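Bacteriorhodopsin (Nanosalina sp., PDB 6EYU) probably pumps protons inward across the cell membrane, as a retinal-binding xenorhodopsin of the microbial rhodopsin family. Local coordinates at residues 9-12 and 13-16; 99-102 and 103-106; 128-131 and 132-136. All coordinates share one frame; numbering follows the deposited sequence.

Contact 1: 9-12 and 13-16. With LFA (eicosane), chain E; LFA (eicosane), chain F.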
ATOM      1  N   GLY A   9       2.015 -31.921  15.144  1.00102.57           N
ATOM      2  CA  GLY A   9       2.424 -32.490  16.423  1.00100.73           C
ATOM      3  C   GLY A   9       2.116 -31.566  17.585  1.00100.00           C
ATOM      4  O   GLY A   9       0.980 -31.123  17.756  1.00100.87           O
ATOM      5  N   GLY A  10       3.127 -31.301  18.406  1.00 97.88           N
ATOM      6  CA  GLY A  10       2.920 -30.647  19.693  1.00 90.31           C
ATOM      7  C   GLY A  10       2.602 -29.171  19.546  1.00 85.39           C
ATOM      8  O   GLY A  10       2.096 -28.542  20.474  1.00 96.50           O
ATOM      9  N   PHE A  11       2.965 -28.603  18.400  1.00 81.65           N
ATOM     10  CA  PHE A  11       2.887 -27.161  18.202  1.00 71.38           C
ATOM     11  C   PHE A  11       3.608 -26.426  19.327  1.00 71.75           C
ATOM     12  O   PHE A  11       3.001 -25.647  20.062  1.00 76.97           O
ATOM     13  CB  PHE A  11       1.425 -26.712  18.137  1.00 70.34           C
ATOM     14  CG  PHE A  11       1.248 -25.287  17.698  1.00 69.79           C
ATOM     15  CD1 PHE A  11       2.346 -24.503  17.383  1.00 68.41           C
ATOM     16  CD2 PHE A  11      -0.019 -24.746  17.554  1.00 72.04           C
ATOM     17  CE1 PHE A  11       2.185 -23.195  16.966  1.00 67.60           C
ATOM     18  CE2 PHE A  11      -0.187 -23.440  17.135  1.00 73.02           C
ATOM     19  CZ  PHE A  11       0.916 -22.663  16.838  1.00 71.13           C
ATOM     20  N   GLY A  12       4.910 -26.669  19.443  1.00 69.12           N
ATOM     21  CA  GLY A  12       5.657 -26.282  20.633  1.00 65.38           C
ATOM     22  C   GLY A  12       5.894 -24.786  20.718  1.00 64.99           C
ATOM     23  O   GLY A  12       6.383 -24.285  21.730  1.00 70.26           O
ATOM     24  N   SER A  13       5.586 -24.074  19.638  1.00 66.49           N
ATOM     25  CA  SER A  13       5.862 -22.644  19.568  1.00 66.76           C
ATOM     26  C   SER A  13       4.649 -21.827  20.003  1.00 64.68           C
ATOM     27  O   SER A  13       4.740 -20.612  20.177  1.00 60.87           O
ATOM     28  CB  SER A  13       6.275 -22.248  18.148  1.00 71.20           C
ATOM     29  OG  SER A  13       5.317 -22.678  17.198  1.00 66.32           O
ATOM     30  N   GLN A  14       3.531 -22.507  20.240  1.00 63.51           N
ATOM     31  CA  GLN A  14       2.245 -21.835  20.386  1.00 72.38           C
ATOM     32  C   GLN A  14       2.252 -20.895  21.588  1.00 75.43           C
ATOM     33  O   GLN A  14       1.656 -19.818  21.541  1.00 72.82           O
ATOM     34  CB  GLN A  14       1.118 -22.859  20.533  1.00 74.14           C
ATOM     35  CG  GLN A  14      -0.179 -22.275  21.070  1.00 81.10           C
ATOM     36  CD  GLN A  14      -1.357 -23.217  20.906  1.00 91.69           C
ATOM     37  OE1 GLN A  14      -2.121 -23.110  19.948  1.00114.15           O
ATOM     38  NE2 GLN A  14      -1.563 -24.081  21.894  1.00107.85           N
ATOM     39  N   PRO A  15       2.912 -21.311  22.679  1.00 72.49           N
ATOM     40  CA  PRO A  15       3.016 -20.438  23.844  1.00 69.94           C
ATOM     41  C   PRO A  15       3.767 -19.147  23.536  1.00 71.98           C
ATOM     42  O   PRO A  15       3.334 -18.067  23.936  1.00 73.66           O
ATOM     43  CB  PRO A  15       3.798 -21.282  24.863  1.00 69.43           C
ATOM     44  CG  PRO A  15       4.016 -22.628  24.241  1.00 69.70           C
ATOM     45  CD  PRO A  15       3.140 -22.720  23.030  1.00 68.98           C
ATOM     46  N   PHE A  16       4.888 -19.266  22.831  1.00 71.58           N
ATOM     47  CA  PHE A  16       5.667 -18.101  22.431  1.00 69.10           C
ATOM     48  C   PHE A  16       4.841 -17.189  21.532  1.00 65.17           C
ATOM     49  O   PHE A  16       4.795 -15.976  21.736  1.00 63.01           O
ATOM     50  CB  PHE A  16       6.937 -18.539  21.698  1.00 65.06           C
ATOM     51  CG  PHE A  16       7.913 -19.277  22.569  1.00 67.62           C
ATOM     52  CD1 PHE A  16       7.818 -20.649  22.727  1.00 68.43           C
ATOM     53  CD2 PHE A  16       8.880 -18.591  23.284  1.00 66.96           C
ATOM     54  CE1 PHE A  16       8.714 -21.332  23.529  1.00 68.45           C
ATOM     55  CE2 PHE A  16       9.776 -19.266  24.090  1.00 71.57           C
ATOM     56  CZ  PHE A  16       9.694 -20.639  24.212  1.00 73.96           C
TER
HETATM   57  C5  LFA E 302       8.552 -10.263  28.187  1.00111.00           C
HETATM   58  C6  LFA E 302       7.788 -11.499  28.658  1.00127.10           C
HETATM   59  C7  LFA E 302       8.062 -12.665  27.710  1.00121.03           C
HETATM   60  C8  LFA E 302       7.358 -13.915  28.236  1.00123.94           C
HETATM   61  C9  LFA E 302       7.583 -15.093  27.288  1.00110.24           C
HETATM   62  C10 LFA E 302       7.118 -16.376  27.977  1.00121.74           C
HETATM   63  C11 LFA E 302       6.919 -17.496  26.955  1.00118.66           C
HETATM   64  C12 LFA E 302       7.551 -18.782  27.490  1.00124.56           C
HETATM   65  C13 LFA E 302       6.741 -20.003  27.052  1.00128.09           C
HETATM   66  C14 LFA E 302       7.688 -21.186  26.842  1.00124.64           C
HETATM   67  C15 LFA E 302       6.921 -22.506  26.920  1.00131.82           C
HETATM   68  C16 LFA E 302       7.563 -23.520  25.972  1.00141.58           C
HETATM   69  C17 LFA E 302       7.012 -24.921  26.242  1.00149.34           C
HETATM   70  C18 LFA E 302       7.129 -25.765  24.973  1.00141.55           C
HETATM   71  C19 LFA E 302       7.240 -27.245  25.335  1.00143.81           C
HETATM   72  C20 LFA E 302       5.978 -27.696  26.066  1.00134.80           C
HETATM   73  C7  LFA F 303       3.861  -9.494  29.850  1.00121.91           C
HETATM   74  C8  LFA F 303       2.867 -10.522  30.385  1.00129.00           C
HETATM   75  C9  LFA F 303       2.363 -11.392  29.235  1.00109.74           C
HETATM   76  C10 LFA F 303       2.671 -12.859  29.526  1.00104.73           C
HETATM   77  C11 LFA F 303       1.733 -13.747  28.712  1.00103.32           C
HETATM   78  C12 LFA F 303       2.147 -15.211  28.856  1.00105.15           C
HETATM   79  C13 LFA F 303       1.236 -16.080  27.989  1.00104.05           C
HETATM   80  C14 LFA F 303       1.627 -17.550  28.119  1.00104.97           C
HETATM   81  C15 LFA F 303       0.656 -18.397  27.297  1.00121.18           C
HETATM   82  C16 LFA F 303       0.715 -19.855  27.747  1.00122.53           C
HETATM   83  C17 LFA F 303       0.422 -20.761  26.551  1.00127.16           C
HETATM   84  C18 LFA F 303      -0.782 -21.650  26.853  1.00120.37           C
HETATM   85  C19 LFA F 303      -0.882 -22.740  25.787  1.00109.16           C
HETATM   86  C20 LFA F 303      -0.939 -22.095  24.405  1.00106.48           C
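Phe11 and Gln14 meet through a ring face and a methylene, in a CH-pi contact. CB of Gln14 lies 3.5 Å from the centroid of the Phe11 ring and only 2° off its normal, so it is seated almost exactly over the middle of the face. The glutamine leaves its backbone with CG anti to N (chi1 164°) and stays extended, which carries the amide past the ring; the two side chains cross at about a right angle, and the amide plane is turned 49° from the ring. OE1 of Gln14 ends 3.4 Å from CE2 of Phe11. Ser13 comes from another direction, its OG reaching the ring edge near the ring plane, 3.2 Å from Phe11 CE1. That hydroxyl also makes a weak hydrogen bond to Ser202 OG on helix 198-230. Were Phe11 replaced by alanine, Gln14 CB would probably lose its aromatic cover and the amide would be freer to turn.

The polar link is in the backbone: Gln14 N donates to Phe11 O (3.2 Å), closing a type I beta turn from Phe11 to Gln14.

Apolar contacts with bound eicosane complete the arrangement. The backbone oxygen of Gly12 lies 3.6 Å from C18 of the chain E eicosane. Pro15 touches both eicosanes, its CB lying 3.9 Å from C13 of the chain E molecule; a proline fits the first turn of a helix, where no backbone N-H is needed. Phe16 lays one ring face against the same molecule, with its CZ 3.4 Å from C14, as suits a membrane-facing aromatic. Together these residues form a tight turn leading into helix 14-38, the first transmembrane helix of the seven-helix microbial rhodopsin fold.

Contact 2: 99-102 and 103-106. With MUN ([(2~{S})-2,3-bis(oxidanyl)propyl] (~{E})-undec-2-enoate), chain N; MUN ([(2~{S})-2,3-bis(oxidanyl)propyl] (~{E})-undec-2-enoate), chain V.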
ATOM      1  N   LYS A  99      15.844  17.414   6.320  1.00 92.08           N
ATOM      2  CA  LYS A  99      15.064  16.187   6.220  1.00 88.87           C
ATOM      3  C   LYS A  99      15.045  15.685   4.780  1.00 85.67           C
ATOM      4  O   LYS A  99      14.556  16.370   3.882  1.00 92.64           O
ATOM      5  CB  LYS A  99      13.632  16.432   6.700  1.00 95.21           C
ATOM      6  CG  LYS A  99      13.471  16.391   8.212  1.00 99.58           C
ATOM      7  CD  LYS A  99      13.937  17.684   8.861  1.00100.96           C
ATOM      8  CE  LYS A  99      14.296  17.471  10.323  1.00112.13           C
ATOM      9  NZ  LYS A  99      14.051  18.686  11.148  1.00121.05           N
ATOM     10  N   ARG A 100      15.621  14.508   4.560  1.00 83.80           N
ATOM     11  CA  ARG A 100      15.702  13.937   3.221  1.00 81.09           C
ATOM     12  C   ARG A 100      14.704  12.799   3.056  1.00 77.74           C
ATOM     13  O   ARG A 100      15.044  11.629   3.238  1.00 78.06           O
ATOM     14  CB  ARG A 100      17.120  13.437   2.942  1.00 77.43           C
ATOM     15  CG  ARG A 100      18.105  14.547   2.619  1.00 77.99           C
ATOM     16  CD  ARG A 100      18.306  14.692   1.120  1.00 83.64           C
ATOM     17  NE  ARG A 100      19.428  13.890   0.643  1.00 90.58           N
ATOM     18  CZ  ARG A 100      19.478  13.310  -0.552  1.00103.28           C
ATOM     19  NH1 ARG A 100      18.508  13.516  -1.433  1.00115.18           N
ATOM     20  NH2 ARG A 100      20.522  12.563  -0.884  1.00110.55           N
ATOM     21  N   TYR A 101      13.491  13.143   2.634  1.00 81.60           N
ATOM     22  CA  TYR A 101      12.376  12.206   2.660  1.00 85.85           C
ATOM     23  C   TYR A 101      12.475  11.214   1.506  1.00 85.04           C
ATOM     24  O   TYR A 101      11.726  10.239   1.450  1.00 79.05           O
ATOM     25  CB  TYR A 101      11.048  12.961   2.583  1.00 87.92           C
ATOM     26  CG  TYR A 101      10.646  13.622   3.882  1.00 94.90           C
ATOM     27  CD1 TYR A 101      10.179  12.867   4.951  1.00 99.36           C
ATOM     28  CD2 TYR A 101      10.841  14.982   4.079  1.00 95.09           C
ATOM     29  CE1 TYR A 101       9.859  13.458   6.157  1.00 96.27           C
ATOM     30  CE2 TYR A 101      10.522  15.583   5.283  1.00 91.16           C
ATOM     31  CZ  TYR A 101      10.030  14.817   6.318  1.00 95.10           C
ATOM     32  OH  TYR A 101       9.709  15.411   7.516  1.00101.23           O
ATOM     33  N   ASP A 102      13.423  11.450   0.603  1.00 79.52           N
ATOM     34  CA  ASP A 102      13.692  10.510  -0.479  1.00 77.38           C
ATOM     35  C   ASP A 102      14.515   9.329   0.022  1.00 72.43           C
ATOM     36  O   ASP A 102      14.269   8.184  -0.361  1.00 73.89           O
ATOM     37  CB  ASP A 102      14.424  11.208  -1.629  1.00 85.05           C
ATOM     38  CG  ASP A 102      15.583  12.062  -1.153  1.00 84.25           C
ATOM     39  OD1 ASP A 102      15.576  12.467   0.029  1.00 81.85           O
ATOM     40  OD2 ASP A 102      16.436  12.423  -1.989  1.00 77.35           O
ATOM     41  N   LEU A 103      15.412   9.596   0.965  1.00 66.50           N
ATOM     42  CA  LEU A 103      16.120   8.533   1.671  1.00 66.53           C
ATOM     43  C   LEU A 103      15.162   7.736   2.549  1.00 62.81           C
ATOM     44  O   LEU A 103      15.273   6.515   2.654  1.00 67.12           O
ATOM     45  CB  LEU A 103      17.244   9.122   2.525  1.00 68.69           C
ATOM     46  CG  LEU A 103      18.304   9.907   1.749  1.00 74.81           C
ATOM     47  CD1 LEU A 103      19.415  10.375   2.678  1.00 84.71           C
ATOM     48  CD2 LEU A 103      18.867   9.066   0.615  1.00 74.78           C
ATOM     49  N   LEU A 104      14.203   8.429   3.154  1.00 58.96           N
ATOM     50  CA  LEU A 104      13.146   7.773   3.915  1.00 60.42           C
ATOM     51  C   LEU A 104      12.332   6.856   3.008  1.00 60.13           C
ATOM     52  O   LEU A 104      12.015   5.724   3.376  1.00 59.97           O
ATOM     53  CB  LEU A 104      12.227   8.815   4.556  1.00 64.71           C
ATOM     54  CG  LEU A 104      12.232   8.876   6.086  1.00 66.93           C
ATOM     55  CD1 LEU A 104      10.871   9.321   6.600  1.00 70.32           C
ATOM     56  CD2 LEU A 104      12.622   7.536   6.689  1.00 65.99           C
ATOM     57  N   GLY A 105      11.988   7.356   1.826  1.00 59.34           N
ATOM     58  CA  GLY A 105      11.309   6.549   0.819  1.00 56.74           C
ATOM     59  C   GLY A 105      12.154   5.376   0.362  1.00 55.52           C
ATOM     60  O   GLY A 105      11.661   4.253   0.248  1.00 54.91           O
ATOM     61  N   ALA A 106      13.426   5.640   0.083  1.00 57.03           N
ATOM     62  CA  ALA A 106      14.356   4.590  -0.314  1.00 56.37           C
ATOM     63  C   ALA A 106      14.502   3.554   0.795  1.00 54.51           C
ATOM     64  O   ALA A 106      14.463   2.349   0.542  1.00 51.47           O
ATOM     65  CB  ALA A 106      15.711   5.189  -0.657  1.00 57.07           C
TER
HETATM   66  CAR MUN N 311       8.644  -1.252  -3.730  1.00 71.42           C
HETATM   67  CAQ MUN N 311       8.073   0.156  -3.578  1.00 58.32           C
HETATM   68  CAP MUN N 311       9.226   1.137  -3.369  1.00 52.25           C
HETATM   69  CAO MUN N 311       8.700   2.568  -3.422  1.00 54.75           C
HETATM   70  CAN MUN N 311       9.772   3.498  -2.862  1.00 60.07           C
HETATM   71  CAM MUN N 311       9.893   4.728  -3.757  1.00 59.81           C
HETATM   72  CAK MUN N 311       9.860   5.976  -2.878  1.00 60.57           C
HETATM   73  CAH MUN N 311      10.971   6.929  -3.314  1.00 63.66           C
HETATM   74  CAF MUN N 311      10.348   8.269  -3.701  1.00 65.16           C
HETATM   75  CAC MUN N 311      11.000   9.501  -3.063  1.00 56.56           C
HETATM   76  CAA MUN N 311      10.059  10.677  -2.777  1.00 66.25           C
HETATM   77  OAD MUN N 311       8.926  10.704  -3.255  1.00 98.73           O
HETATM   78  OAB MUN N 311      10.660  11.764  -2.217  1.00 66.83           O
HETATM   79  CAE MUN N 311       9.763  12.873  -2.304  1.00 73.67           C
HETATM   80  CAG MUN N 311      10.400  14.107  -1.663  1.00 80.65           C
HETATM   81  OAJ MUN N 311      11.821  13.947  -1.627  1.00 82.24           O
HETATM   82  CAI MUN N 311      10.045  15.345  -2.488  1.00 87.22           C
HETATM   83  OAL MUN N 311      10.870  16.441  -2.081  1.00 85.63           O
HETATM   84  CAQ MUN V 319      18.601   0.817  -1.950  1.00 62.85           C
HETATM   85  CAP MUN V 319      19.425   1.847  -1.175  1.00 71.19           C
HETATM   86  CAO MUN V 319      20.145   2.770  -2.160  1.00 79.08           C
HETATM   87  CAN MUN V 319      19.813   4.227  -1.827  1.00 78.33           C
HETATM   88  CAM MUN V 319      20.961   5.140  -2.269  1.00 84.53           C
HETATM   89  CAK MUN V 319      20.515   6.600  -2.147  1.00 85.44           C
HETATM   90  CAH MUN V 319      21.715   7.543  -2.303  1.00 96.05           C
HETATM   91  CAF MUN V 319      22.833   7.150  -1.329  1.00 98.05           C
HETATM   92  CAC MUN V 319      23.217   8.220  -0.262  1.00 92.54           C
HETATM   93  CAA MUN V 319      23.095   9.703  -0.709  1.00 99.90           C
HETATM   94  OAD MUN V 319      22.236  10.034  -1.525  1.00116.52           O
HETATM   95  OAB MUN V 319      23.737  10.580   0.114  1.00 90.94           O
HETATM   96  CAE MUN V 319      23.404  11.932  -0.214  1.00 97.71           C
HETATM   97  CAG MUN V 319      24.218  12.885   0.667  1.00100.21           C
HETATM   98  OAJ MUN V 319      25.482  12.290   0.972  1.00119.62           O
HETATM   99  CAI MUN V 319      24.443  14.206  -0.072  1.00105.75           C
HETATM  100  OAL MUN V 319      25.551  14.897   0.512  1.00110.08           O
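Leu103 packs against the bent side chain of Arg100, one turn earlier. Its CD1 lies 3.8 Å from Arg100 CB, and the leucine branch sits over one face of the guanidinium group, with CG 4.1 Å above the plane and offset toward the rim. The arginine bends at chi2 and chi3, which brings this flat cation back over the leucine, while its edge faces the monoacylglycerol of chain V, NH2 of Arg100 lying 3.1 Å from the lipid's OAD. Arg100 NH1 also forms a salt bridge to Asp102 OD2, although the modelled separation is doubtfully short; the positive field of the helix start probably also favours the aspartate's negative charge. Leu103 N makes a weak bond to Arg100 O, and the leucine also packs on Pro147 and Phe148 of helix 147-152.

Leu104 turns elsewhere. Its side chain runs alongside that of Tyr101, pointing the same way, with the two CD1 atoms 4.0 Å apart, and it packs on Leu86, Leu90 and Phe93 of helix 72-93. A greasy branched residue suits this seam between helices. Its N-H makes a second weak bond to Arg100 O.

Gly105 follows, its N donating to Tyr101 O (2.9 Å). A beta carbon here would come within 3.0 Å of CAH of the chain N lipid, so glycine lets that alkyl chain lie close to the backbone.

Ala106 N bonds to Asp102 O at 2.7 Å with an N-H...O angle of 159°, and its small methyl fits beside Ile46 of the second subunit. The whole is a helix N-terminus with Arg100 at the N-cap position, opening transmembrane helix 101-124 of the rhodopsin fold where subunit and lipid meet.

Contact 3: 128-131 and 132-136. With RET (retinal), chain D; MUN ([(2~{S})-2,3-bis(oxidanyl)propyl] (~{E})-undec-2-enoate), chain P.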
ATOM      1  N   THR A 128      16.655 -17.482  -5.686  1.00 65.34           N
ATOM      2  CA  THR A 128      17.154 -16.337  -6.439  1.00 66.91           C
ATOM      3  C   THR A 128      16.731 -15.028  -5.779  1.00 68.17           C
ATOM      4  O   THR A 128      17.576 -14.193  -5.457  1.00 71.95           O
ATOM      5  CB  THR A 128      16.654 -16.351  -7.895  1.00 69.05           C
ATOM      6  OG1 THR A 128      17.255 -17.443  -8.602  1.00 69.91           O
ATOM      7  CG2 THR A 128      17.004 -15.044  -8.592  1.00 68.03           C
ATOM      8  N   PRO A 129      15.419 -14.853  -5.555  1.00 68.06           N
ATOM      9  CA  PRO A 129      14.916 -13.596  -5.005  1.00 65.58           C
ATOM     10  C   PRO A 129      15.496 -13.297  -3.627  1.00 62.66           C
ATOM     11  O   PRO A 129      15.837 -12.151  -3.335  1.00 63.14           O
ATOM     12  CB  PRO A 129      13.401 -13.825  -4.911  1.00 64.42           C
ATOM     13  CG  PRO A 129      13.114 -14.989  -5.800  1.00 65.80           C
ATOM     14  CD  PRO A 129      14.345 -15.839  -5.753  1.00 68.63           C
ATOM     15  N   TYR A 130      15.696 -14.340  -2.827  1.00 64.25           N
ATOM     16  CA  TYR A 130      16.354 -14.199  -1.534  1.00 66.00           C
ATOM     17  C   TYR A 130      17.644 -13.397  -1.676  1.00 69.56           C
ATOM     18  O   TYR A 130      17.961 -12.562  -0.829  1.00 67.02           O
ATOM     19  CB  TYR A 130      16.658 -15.574  -0.936  1.00 65.86           C
ATOM     20  CG  TYR A 130      17.530 -15.529   0.300  1.00 67.03           C
ATOM     21  CD1 TYR A 130      18.907 -15.691   0.205  1.00 68.11           C
ATOM     22  CD2 TYR A 130      16.964 -15.496   1.568  1.00 66.32           C
ATOM     23  CE1 TYR A 130      19.702 -15.738   1.335  1.00 63.16           C
ATOM     24  CE2 TYR A 130      17.751 -15.541   2.704  1.00 67.00           C
ATOM     25  CZ  TYR A 130      19.119 -15.658   2.582  1.00 64.49           C
ATOM     26  OH  TYR A 130      19.908 -15.690   3.709  1.00 64.87           O
ATOM     27  N   TYR A 131      18.335 -13.589  -2.795  1.00 69.40           N
ATOM     28  CA  TYR A 131      19.655 -12.999  -2.988  1.00 61.31           C
ATOM     29  C   TYR A 131      19.544 -11.505  -3.266  1.00 57.81           C
ATOM     30  O   TYR A 131      20.317 -10.707  -2.735  1.00 55.58           O
ATOM     31  CB  TYR A 131      20.384 -13.691  -4.141  1.00 62.58           C
ATOM     32  CG  TYR A 131      21.011 -15.012  -3.756  1.00 64.97           C
ATOM     33  CD1 TYR A 131      21.606 -15.180  -2.513  1.00 71.79           C
ATOM     34  CD2 TYR A 131      20.873 -16.128  -4.570  1.00 66.47           C
ATOM     35  CE1 TYR A 131      22.090 -16.411  -2.112  1.00 73.83           C
ATOM     36  CE2 TYR A 131      21.364 -17.360  -4.183  1.00 72.40           C
ATOM     37  CZ  TYR A 131      21.973 -17.495  -2.955  1.00 78.78           C
ATOM     38  OH  TYR A 131      22.479 -18.716  -2.571  1.00 84.39           O
ATOM     39  N   VAL A 132      18.530 -11.125  -4.036  1.00 58.12           N
ATOM     40  CA  VAL A 132      18.185  -9.720  -4.209  1.00 61.40           C
ATOM     41  C   VAL A 132      17.883  -9.070  -2.862  1.00 55.27           C
ATOM     42  O   VAL A 132      18.408  -8.003  -2.545  1.00 53.01           O
ATOM     43  CB  VAL A 132      16.961  -9.553  -5.126  1.00 63.00           C
ATOM     44  CG1 VAL A 132      16.416  -8.136  -5.034  1.00 64.35           C
ATOM     45  CG2 VAL A 132      17.324  -9.899  -6.563  1.00 61.59           C
ATOM     46  N   GLY A 133      17.081  -9.751  -2.050  1.00 55.24           N
ATOM     47  CA  GLY A 133      16.770  -9.276  -0.706  1.00 59.47           C
ATOM     48  C   GLY A 133      18.021  -8.926   0.076  1.00 61.01           C
ATOM     49  O   GLY A 133      18.139  -7.825   0.613  1.00 68.70           O
ATOM     50  N   VAL A 134      18.960  -9.864   0.133  1.00 60.01           N
ATOM     51  CA  VAL A 134      20.177  -9.680   0.915  1.00 58.08           C
ATOM     52  C   VAL A 134      20.934  -8.442   0.449  1.00 57.67           C
ATOM     53  O   VAL A 134      21.337  -7.608   1.260  1.00 53.74           O
ATOM     54  CB  VAL A 134      21.109 -10.901   0.804  1.00 59.54           C
ATOM     55  CG1 VAL A 134      22.475 -10.579   1.389  1.00 57.61           C
ATOM     56  CG2 VAL A 134      20.493 -12.104   1.501  1.00 63.83           C
ATOM     57  N   LEU A 135      21.134  -8.331  -0.860  1.00 64.40           N
ATOM     58  CA  LEU A 135      21.658  -7.107  -1.454  1.00 64.44           C
ATOM     59  C   LEU A 135      20.886  -5.896  -0.944  1.00 60.73           C
ATOM     60  O   LEU A 135      21.461  -4.987  -0.344  1.00 59.02           O
ATOM     61  CB  LEU A 135      21.568  -7.174  -2.980  1.00 65.56           C
ATOM     62  CG  LEU A 135      22.891  -7.397  -3.715  1.00 68.42           C
ATOM     63  CD1 LEU A 135      23.880  -8.146  -2.835  1.00 66.67           C
ATOM     64  CD2 LEU A 135      22.655  -8.145  -5.018  1.00 72.11           C
ATOM     65  N   LEU A 136      19.568  -5.926  -1.119  1.00 55.72           N
ATOM     66  CA  LEU A 136      18.718  -4.812  -0.723  1.00 56.75           C
ATOM     67  C   LEU A 136      18.939  -4.459   0.742  1.00 60.97           C
ATOM     68  O   LEU A 136      19.036  -3.284   1.099  1.00 62.62           O
ATOM     69  CB  LEU A 136      17.248  -5.159  -0.959  1.00 59.57           C
ATOM     70  CG  LEU A 136      16.779  -4.997  -2.406  1.00 54.59           C
ATOM     71  CD1 LEU A 136      15.348  -5.487  -2.571  1.00 55.92           C
ATOM     72  CD2 LEU A 136      16.908  -3.546  -2.842  1.00 53.18           C
TER
HETATM   73  C1  RET D 301      13.668 -12.211   4.338  1.00 64.32           C
HETATM   74  C2  RET D 301      13.570 -12.780   2.919  1.00 66.50           C
HETATM   75  C3  RET D 301      14.935 -13.228   2.398  1.00 67.46           C
HETATM   76  C4  RET D 301      15.861 -12.026   2.243  1.00 67.24           C
HETATM   77  C5  RET D 301      15.777 -11.118   3.470  1.00 63.55           C
HETATM   78  C6  RET D 301      14.814 -11.194   4.432  1.00 66.60           C
HETATM   79  C7  RET D 301      14.874 -10.296   5.569  1.00 64.69           C
HETATM   80  C8  RET D 301      13.902 -10.311   6.524  1.00 65.36           C
HETATM   81  C9  RET D 301      13.936  -9.335   7.582  1.00 63.83           C
HETATM   82  C10 RET D 301      12.986  -9.349   8.599  1.00 62.39           C
HETATM   83  C11 RET D 301      12.976  -8.489   9.719  1.00 61.23           C
HETATM   84  C12 RET D 301      11.842  -8.714  10.494  1.00 57.15           C
HETATM   85  C13 RET D 301      11.443  -7.951  11.613  1.00 60.26           C
HETATM   86  C14 RET D 301      10.265  -8.271  12.301  1.00 65.50           C
HETATM   87  C15 RET D 301       9.698  -7.548  13.346  1.00 68.99           C
HETATM   88  C16 RET D 301      12.370 -11.485   4.693  1.00 67.08           C
HETATM   89  C17 RET D 301      13.934 -13.334   5.342  1.00 61.41           C
HETATM   90  C18 RET D 301      16.871 -10.062   3.643  1.00 59.91           C
HETATM   91  C19 RET D 301      15.058  -8.295   7.613  1.00 67.31           C
HETATM   92  C20 RET D 301      12.315  -6.788  12.093  1.00 58.25           C
HETATM   93  CAR MUN P 313      20.078  -5.591  -7.890  1.00120.60           C
HETATM   94  CAQ MUN P 313      20.842  -6.912  -7.774  1.00122.60           C
HETATM   95  CAP MUN P 313      21.607  -7.174  -9.071  1.00111.19           C
HETATM   96  CAO MUN P 313      21.439  -8.640  -9.469  1.00103.37           C
HETATM   97  CAN MUN P 313      21.256  -9.487  -8.209  1.00100.47           C
HETATM   98  CAM MUN P 313      20.913 -10.923  -8.604  1.00 99.59           C
HETATM   99  CAK MUN P 313      22.202 -11.733  -8.753  1.00102.28           C
HETATM  100  CAH MUN P 313      22.097 -13.009  -7.916  1.00 92.54           C
HETATM  101  CAF MUN P 313      21.955 -14.222  -8.839  1.00 88.46           C
HETATM  102  CAC MUN P 313      21.546 -15.521  -8.141  1.00 98.84           C
HETATM  103  CAA MUN P 313      21.397 -16.741  -9.053  1.00119.94           C
HETATM  104  OAD MUN P 313      21.121 -16.609 -10.245  1.00144.06           O
HETATM  105  OAB MUN P 313      21.438 -17.940  -8.413  1.00132.16           O
HETATM  106  CAE MUN P 313      20.362 -18.771  -8.860  1.00135.83           C
HETATM  107  CAG MUN P 313      20.774 -20.240  -8.752  1.00143.86           C
HETATM  108  OAJ MUN P 313      21.469 -20.451  -7.519  1.00142.95           O
HETATM  109  CAI MUN P 313      19.527 -21.126  -8.791  1.00138.24           C
HETATM  110  OAL MUN P 313      19.164 -21.379 -10.152  1.00126.49           O
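Tyr130 and Val134, one helical turn apart, meet in a CH-pi contact, methyl over ring face. CG2 of Val134 stands 4.1 Å from the centroid of the Tyr130 ring, 26° off its normal, and comes nearest at CE1 (3.7 Å), so the methyl leans toward that side of the ring. With CG anti to the backbone N (chi1 171°), the ring stands out from the helix, where it meets both the valine and retinal. Retinal comes obliquely, its C3 lying 3.2 Å from Tyr130 CD2. The phenol is fixed at its far end by a hydrogen bond from OH to Pro178 O, and Trp181 lies nearly parallel to the ring, so a rigid aromatic suits this wall.

Gly133 matches the tyrosine by absence: a beta carbon there would fall 2.8 Å from retinal C4. Its N-H donates to Pro129 O (3.0 Å).

Tyr131 and Leu135 look instead to the membrane, alongside the chain P lipid; Leu135 CD2 is 3.5 Å from CAQ. Val132 and Leu136 pack on Leu57 and Phe49 of the second subunit. The helix thus serves lipid, subunit interface and the ring end of retinal, forming part of the chromophore pocket of a microbial rhodopsin.

How the contacts relate
Contact 1 is a surface contact, while contacts 2 and 3 are largely buried; contacts 1 and 2 lie on opposite sides of the chain's centre, with their own centres about 41 Å apart. Contact 1 leads into helix 14-38, contact 2 starts helix 101-124, and contact 3 lies on the next helix, 128-145. Both latter contacts touch the second subunit, and Leu136 and Pro129 of contact 3 pack on helix 101-124, although the nearest atoms of contacts 2 and 3 remain about 7 Å apart. Chemistry follows place: a turn with aromatic and alkane contacts at the first, a charged pair beside lipid at the second, and a retinal-facing wall at the third.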